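Local coordinates for aerobactin synthase IucC (Klebsiella pneumoniae, PDB 6CN7), which catalyses, in all likelihood, the last step of aerobactin siderophore synthesis, attaching the second N-acetyl-N-hydroxylysine to the citryl intermediate in an ATP-dependent reaction, at residues H412-Y417 against D476-D481. The protein carries 5 engineered substitutions. Residues are numbered along the deposited sequence; the frame is centred on the assembly and turned at random.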
loop_
_atom_site.group_PDB
_atom_site.type_symbol
_atom_site.label_atom_id
_atom_site.label_comp_id
_atom_site.label_asym_id
_atom_site.label_seq_id
_atom_site.Cartn_x
_atom_site.Cartn_y
_atom_site.Cartn_z
ATOM N N HIS A 412 -3.453 3.893 -45.014
ATOM C CA HIS A 412 -4.331 4.806 -45.740
ATOM C C HIS A 412 -4.716 5.997 -44.872
ATOM O O HIS A 412 -4.678 7.148 -45.324
ATOM C CB HIS A 412 -5.577 4.058 -46.218
ATOM C CG HIS A 412 -6.586 4.931 -46.897
ATOM N ND1 HIS A 412 -6.360 5.519 -48.122
ATOM C CD2 HIS A 412 -7.832 5.308 -46.524
ATOM C CE1 HIS A 412 -7.419 6.223 -48.474
ATOM N NE2 HIS A 412 -8.326 6.113 -47.521
ATOM N N LEU A 413 -5.098 5.740 -43.619
ATOM C CA LEU A 413 -5.394 6.830 -42.697
ATOM C C LEU A 413 -4.242 7.826 -42.640
ATOM O O LEU A 413 -4.458 9.044 -42.637
ATOM C CB LEU A 413 -5.688 6.267 -41.305
ATOM C CG LEU A 413 -6.075 7.271 -40.213
ATOM C CD1 LEU A 413 -7.354 8.009 -40.575
ATOM C CD2 LEU A 413 -6.228 6.566 -38.876
ATOM N N LEU A 414 -3.004 7.323 -42.616
ATOM C CA LEU A 414 -1.841 8.201 -42.520
ATOM C C LEU A 414 -1.643 9.010 -43.798
ATOM O O LEU A 414 -1.511 10.239 -43.752
ATOM C CB LEU A 414 -0.591 7.375 -42.212
ATOM C CG LEU A 414 0.751 8.112 -42.302
ATOM C CD1 LEU A 414 0.797 9.274 -41.323
ATOM C CD2 LEU A 414 1.908 7.157 -42.058
ATOM N N CYS A 415 -1.614 8.337 -44.950
ATOM C CA CYS A 415 -1.236 9.014 -46.187
ATOM C C CYS A 415 -2.309 9.981 -46.667
ATOM O O CYS A 415 -1.984 10.992 -47.300
ATOM C CB CYS A 415 -0.932 7.985 -47.271
ATOM S SG CYS A 415 0.441 6.900 -46.856
ATOM N N ARG A 416 -3.580 9.695 -46.388
ATOM C CA ARG A 416 -4.669 10.548 -46.853
ATOM C C ARG A 416 -5.003 11.655 -45.862
ATOM O O ARG A 416 -5.239 12.796 -46.271
ATOM C CB ARG A 416 -5.914 9.702 -47.123
ATOM C CG ARG A 416 -7.188 10.502 -47.442
ATOM C CD ARG A 416 -7.602 10.320 -48.883
ATOM N NE ARG A 416 -8.880 10.965 -49.187
ATOM C CZ ARG A 416 -10.027 10.327 -49.400
ATOM N NH1 ARG A 416 -10.090 9.001 -49.359
ATOM N NH2 ARG A 416 -11.126 11.021 -49.671
ATOM N N TYR A 417 -5.024 11.343 -44.568
ATOM C CA TYR A 417 -5.464 12.285 -43.551
ATOM C C TYR A 417 -4.336 12.768 -42.650
ATOM O O TYR A 417 -4.588 13.562 -41.740
ATOM C CB TYR A 417 -6.568 11.648 -42.702
ATOM C CG TYR A 417 -7.757 11.183 -43.511
ATOM C CD1 TYR A 417 -8.684 12.092 -43.998
ATOM C CD2 TYR A 417 -7.950 9.837 -43.789
ATOM C CE1 TYR A 417 -9.770 11.678 -44.743
ATOM C CE2 TYR A 417 -9.036 9.410 -44.528
ATOM C CZ TYR A 417 -9.941 10.336 -45.003
ATOM O OH TYR A 417 -11.022 9.920 -45.743
ATOM N N ASP A 476 8.743 11.942 -41.478
ATOM C CA ASP A 476 9.686 10.935 -40.998
ATOM C C ASP A 476 9.432 10.568 -39.541
ATOM O O ASP A 476 9.747 9.449 -39.123
ATOM C CB ASP A 476 11.122 11.428 -41.179
ATOM C CG ASP A 476 11.606 11.299 -42.612
ATOM O OD1 ASP A 476 10.761 11.099 -43.511
ATOM O OD2 ASP A 476 12.831 11.388 -42.840
ATOM N N TYR A 477 8.876 11.490 -38.752
ATOM C CA TYR A 477 8.482 11.150 -37.387
ATOM C C TYR A 477 7.362 10.115 -37.380
ATOM O O TYR A 477 7.339 9.218 -36.528
ATOM C CB TYR A 477 8.029 12.402 -36.632
ATOM C CG TYR A 477 9.078 13.073 -35.770
ATOM C CD1 TYR A 477 9.631 12.422 -34.675
ATOM C CD2 TYR A 477 9.484 14.377 -36.031
ATOM C CE1 TYR A 477 10.580 13.043 -33.878
ATOM C CE2 TYR A 477 10.425 15.006 -35.237
ATOM C CZ TYR A 477 10.973 14.334 -34.164
ATOM O OH TYR A 477 11.912 14.960 -33.377
ATOM N N LEU A 478 6.423 10.222 -38.323
ATOM C CA LEU A 478 5.197 9.435 -38.251
ATOM C C LEU A 478 5.353 8.043 -38.844
ATOM O O LEU A 478 4.619 7.130 -38.452
ATOM C CB LEU A 478 4.063 10.177 -38.962
ATOM C CG LEU A 478 3.657 11.516 -38.338
ATOM C CD1 LEU A 478 2.569 12.171 -39.168
ATOM C CD2 LEU A 478 3.193 11.335 -36.897
ATOM N N ILE A 479 6.281 7.852 -39.783
ATOM C CA ILE A 479 6.507 6.514 -40.326
ATOM C C ILE A 479 6.801 5.527 -39.206
ATOM O O ILE A 479 6.317 4.390 -39.217
ATOM C CB ILE A 479 7.649 6.549 -41.362
ATOM C CG1 ILE A 479 7.189 7.256 -42.638
ATOM C CG2 ILE A 479 8.141 5.134 -41.694
ATOM C CD1 ILE A 479 6.060 6.551 -43.369
ATOM N N HIS A 480 7.596 5.947 -38.219
ATOM C CA HIS A 480 8.015 5.023 -37.167
ATOM C C HIS A 480 6.817 4.482 -36.395
ATOM O O HIS A 480 6.801 3.311 -36.001
ATOM C CB HIS A 480 9.000 5.714 -36.229
ATOM C CG HIS A 480 10.304 6.051 -36.881
ATOM N ND1 HIS A 480 11.290 5.113 -37.099
ATOM C CD2 HIS A 480 10.775 7.216 -37.383
ATOM C CE1 HIS A 480 12.316 5.688 -37.697
ATOM N NE2 HIS A 480 12.029 6.964 -37.881
ATOM N N ASP A 481 5.804 5.321 -36.165
ATOM C CA ASP A 481 4.578 4.840 -35.537
ATOM C C ASP A 481 4.044 3.605 -36.249
ATOM O O ASP A 481 3.341 2.788 -35.639
ATOM C CB ASP A 481 3.513 5.947 -35.526
ATOM C CG ASP A 481 3.264 6.514 -34.133
ATOM O OD1 ASP A 481 3.931 6.073 -33.175
ATOM O OD2 ASP A 481 2.394 7.405 -33.996
#
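Asp311 OD2 is gripped by three groups from the very helix that sends Leu414 across to Leu478: His412 NE2 and Tyr417 OH hydrogen-bond to it, and Arg416 NH1 adds a salt bridge. Tyr519 OH takes up His412 ND1, so both imidazole nitrogens have partners. Tyr417 OH sits 3.8 Å above the guanidinium plane of Arg416, over its centre, while His412 CE1 lies in that plane at the edge; the aliphatic part of the arginine is used too, with Arg416 CG 3.5 Å above the middle of the Tyr417 ring.

Leu414 leaves the far side of the same helix. Both segments belong to the FhuF-like C-terminal region of this IucA/IucC-family synthetase, where helices 395-417 and 475-499 come together; the 58 residues between the two segments include several strands and little helix. Here the backbones stay well apart, with Leu414 CA 8.3 Å from Leu478 CA, and branched side chains bridge the interval without any hydrogen bond. With CG anti to the backbone N (chi1 170°), Leu414 extends toward the other helix and lays its CD1 against Leu478, 4.0 Å from Leu478 CD1 and 4.1 Å from Leu478 CB. The other branch diverges: Leu414 CD2 makes a looser contact, 4.4 Å from Ile479 CD1. One leucine thus straddles two neighbouring residues. Ala420 of strand 419-421 and Val452 of strand 449-452 also pack on Leu478, while Phe533 touches Ile479.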